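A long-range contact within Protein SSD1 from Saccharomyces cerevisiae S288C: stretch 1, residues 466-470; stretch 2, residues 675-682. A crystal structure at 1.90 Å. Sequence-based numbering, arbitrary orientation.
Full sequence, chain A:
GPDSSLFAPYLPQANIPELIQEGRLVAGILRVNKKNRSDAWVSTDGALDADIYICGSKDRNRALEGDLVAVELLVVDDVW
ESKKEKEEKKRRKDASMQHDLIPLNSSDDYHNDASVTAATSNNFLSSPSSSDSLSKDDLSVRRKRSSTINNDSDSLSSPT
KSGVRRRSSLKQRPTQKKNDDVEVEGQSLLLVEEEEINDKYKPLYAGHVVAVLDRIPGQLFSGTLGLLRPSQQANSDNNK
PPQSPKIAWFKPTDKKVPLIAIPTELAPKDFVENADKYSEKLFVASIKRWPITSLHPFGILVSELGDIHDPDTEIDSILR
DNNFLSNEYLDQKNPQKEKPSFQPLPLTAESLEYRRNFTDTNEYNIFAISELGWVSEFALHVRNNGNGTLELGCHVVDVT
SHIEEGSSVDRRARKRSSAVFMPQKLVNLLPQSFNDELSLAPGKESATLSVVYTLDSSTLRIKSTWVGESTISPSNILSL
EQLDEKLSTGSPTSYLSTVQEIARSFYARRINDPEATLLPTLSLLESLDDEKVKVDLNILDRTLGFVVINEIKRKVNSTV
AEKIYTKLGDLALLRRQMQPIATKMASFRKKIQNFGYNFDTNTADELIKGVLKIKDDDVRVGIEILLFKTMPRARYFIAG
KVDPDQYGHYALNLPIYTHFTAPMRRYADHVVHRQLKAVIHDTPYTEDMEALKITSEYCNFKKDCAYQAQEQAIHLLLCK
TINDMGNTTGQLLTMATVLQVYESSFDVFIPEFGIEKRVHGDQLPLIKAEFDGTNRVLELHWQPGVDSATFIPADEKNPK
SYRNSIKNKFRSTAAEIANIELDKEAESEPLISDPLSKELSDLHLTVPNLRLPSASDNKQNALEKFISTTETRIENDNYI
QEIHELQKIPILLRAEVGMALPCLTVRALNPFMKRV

Stretch 1 466-470: WVGES
Stretch 2 675-682: QLKAVIHD

A strand laid across a helix must present alternate side chains to it, and the contact between residues 466-470 and 675-682 of Protein SSD1 is a compact example. The first stretch is extended throughout and belongs to a longer strand; the second is the last part of a helix, with Asp-682 beyond it. Their N-to-C directions make an angle of 102°, and the axes approach to 8.7 Å. The CA atoms nearest each other across the stretches are those of Gly-468 and Ile-680, 6.3 Å apart.

Alternation sets the pattern. Val-467 and Glu-469 (phi/psi -133/128 and -79/145) direct their CA-to-CB bonds toward the helix, whereas Trp-466 and Ser-470 do not reach it. Between them Gly-468 is almost fully extended, at -178/179. A CB on Gly-468 would point away from the helix and lie 2.5 Å from Trp-466 CZ2, a clash with the indole, whose rotamer is t with chi2 at 89°. Ile-680 meets the strand at its backbone: its CD1 lies 3.6 Å from Gly-468 CA and 4.0 Å from Glu-469 N. A CB on Gly-468 would stand 4.7 Å from Ile-680 CD1, so it is the indole of Trp-466, not Ile-680, that leaves it no room. Ile-680 adopts m at chi1 and t at chi2 (167°), an extended arm that carries CD1 to the strand.

One turn earlier, Leu-676, also pointing toward the strand, takes the t, p conformation common on helices. This brings its CD2 to 3.9 Å from CG1 of Val-467, itself t, in an apolar contact.

The polar end of the contact is built around Glu-469, the residue most covered by the other stretch. With chi1 -63° (m), chi2 173° (t) and chi3 144°, its chain is extended and its carboxylate reaches the helix. His-681 leaves its CA sideways, but chi1 of -63° (m) and chi2 of -57° bring the ring's end nearer. His-681 NE2 donates a weak hydrogen bond to Glu-469 OE2: the 2.7 Å separation is short, but the angle at the hydrogen is only 121°. The oxygen lies at the ring edge, near its plane. Lys-677, m at chi1 and t thereafter, passes the same carboxylate with its aliphatic portion, CD lying 3.4 Å from Glu-469 OE1. Lys-677 NZ is 4.6 Å from Glu-469 OE1, beyond a salt bridge, and is hydrogen-bonded elsewhere in the structure.

Backbone hydrogen bonds along the helix link the residues that meet the strand: Ile-680 N to Leu-676 O is 2.7 Å, and His-681 N to Lys-677 O 2.8 Å. Asp-682 then turns to positive phi (51/38) in a Schellman motif, its N making a weak bond of 3.2 Å to Val-679 O.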

# COMPACT_ATOMS: atom_id res chain seq x y z
N TRP A 466 31.61 5.20 -10.49
CA TRP A 466 31.51 6.31 -11.43
C TRP A 466 30.05 6.65 -11.65
O TRP A 466 29.21 5.76 -11.81
CB TRP A 466 32.17 5.96 -12.77
CG TRP A 466 32.12 7.08 -13.77
CD1 TRP A 466 33.03 8.09 -13.92
CD2 TRP A 466 31.10 7.31 -14.76
NE1 TRP A 466 32.65 8.92 -14.94
CE2 TRP A 466 31.47 8.47 -15.47
CE3 TRP A 466 29.93 6.64 -15.11
CZ2 TRP A 466 30.69 8.98 -16.51
CZ3 TRP A 466 29.16 7.15 -16.14
CH2 TRP A 466 29.54 8.30 -16.83
N VAL A 467 29.75 7.95 -11.65
CA VAL A 467 28.40 8.46 -11.88
C VAL A 467 28.49 9.59 -12.89
O VAL A 467 29.28 10.53 -12.70
CB VAL A 467 27.75 8.94 -10.58
CG1 VAL A 467 26.35 9.46 -10.85
CG2 VAL A 467 27.72 7.83 -9.54
N GLY A 468 27.69 9.53 -13.94
CA GLY A 468 27.76 10.57 -14.95
C GLY A 468 26.74 10.35 -16.05
O GLY A 468 25.97 9.39 -16.05
N GLU A 469 26.75 11.29 -17.00
CA GLU A 469 25.92 11.20 -18.19
C GLU A 469 26.54 10.25 -19.20
O GLU A 469 27.76 10.16 -19.32
CB GLU A 469 25.73 12.59 -18.80
CG GLU A 469 25.00 13.56 -17.88
CD GLU A 469 24.97 14.98 -18.41
OE1 GLU A 469 23.95 15.67 -18.21
OE2 GLU A 469 25.96 15.39 -19.04
N SER A 470 25.68 9.52 -19.91
CA SER A 470 26.15 8.44 -20.77
C SER A 470 25.21 8.29 -21.96
O SER A 470 24.19 8.97 -22.09
CB SER A 470 26.24 7.12 -20.00
OG SER A 470 24.98 6.80 -19.43
N GLN A 675 19.19 17.57 -10.10
CA GLN A 675 20.18 17.81 -9.05
C GLN A 675 21.48 17.08 -9.33
O GLN A 675 22.57 17.63 -9.13
CB GLN A 675 19.60 17.39 -7.70
CG GLN A 675 18.53 18.34 -7.19
CD GLN A 675 18.10 18.05 -5.76
OE1 GLN A 675 18.42 17.01 -5.20
NE2 GLN A 675 17.34 18.98 -5.18
N LEU A 676 21.40 15.84 -9.81
CA LEU A 676 22.61 15.09 -10.10
C LEU A 676 23.40 15.73 -11.24
O LEU A 676 24.63 15.83 -11.17
CB LEU A 676 22.28 13.64 -10.46
CG LEU A 676 23.48 12.75 -10.80
CD1 LEU A 676 24.44 12.66 -9.63
CD2 LEU A 676 23.02 11.37 -11.25
N LYS A 677 22.71 16.19 -12.28
CA LYS A 677 23.41 16.82 -13.40
C LYS A 677 24.14 18.08 -12.95
O LYS A 677 25.27 18.33 -13.39
CB LYS A 677 22.42 17.15 -14.51
CG LYS A 677 21.82 15.92 -15.17
CD LYS A 677 21.11 16.31 -16.45
CE LYS A 677 20.24 15.19 -16.95
NZ LYS A 677 19.37 15.66 -18.06
N ALA A 678 23.52 18.88 -12.08
CA ALA A 678 24.22 20.03 -11.51
C ALA A 678 25.50 19.60 -10.81
O ALA A 678 26.56 20.20 -11.01
CB ALA A 678 23.30 20.78 -10.54
N VAL A 679 25.42 18.55 -10.00
CA VAL A 679 26.61 18.03 -9.33
C VAL A 679 27.62 17.55 -10.36
O VAL A 679 28.82 17.85 -10.27
CB VAL A 679 26.22 16.92 -8.34
CG1 VAL A 679 27.45 16.17 -7.86
CG2 VAL A 679 25.48 17.51 -7.16
N ILE A 680 27.16 16.80 -11.36
CA ILE A 680 28.05 16.28 -12.38
C ILE A 680 28.81 17.42 -13.06
O ILE A 680 30.04 17.42 -13.12
CB ILE A 680 27.26 15.45 -13.42
CG1 ILE A 680 26.87 14.10 -12.83
CG2 ILE A 680 28.06 15.29 -14.71
CD1 ILE A 680 25.84 13.35 -13.66
N HIS A 681 28.07 18.40 -13.58
CA HIS A 681 28.65 19.52 -14.30
C HIS A 681 29.11 20.64 -13.38
O HIS A 681 29.58 21.67 -13.87
CB HIS A 681 27.65 20.06 -15.32
CG HIS A 681 27.27 19.07 -16.37
ND1 HIS A 681 28.20 18.46 -17.19
CD2 HIS A 681 26.06 18.59 -16.75
CE1 HIS A 681 27.59 17.65 -18.02
NE2 HIS A 681 26.29 17.70 -17.78
N ASP A 682 28.98 20.47 -12.07
CA ASP A 682 29.43 21.47 -11.10
C ASP A 682 28.87 22.85 -11.45
O ASP A 682 29.55 23.87 -11.32
CB ASP A 682 30.96 21.50 -11.04
CG ASP A 682 31.48 22.15 -9.77
OD1 ASP A 682 31.34 23.39 -9.63
OD2 ASP A 682 32.00 21.42 -8.91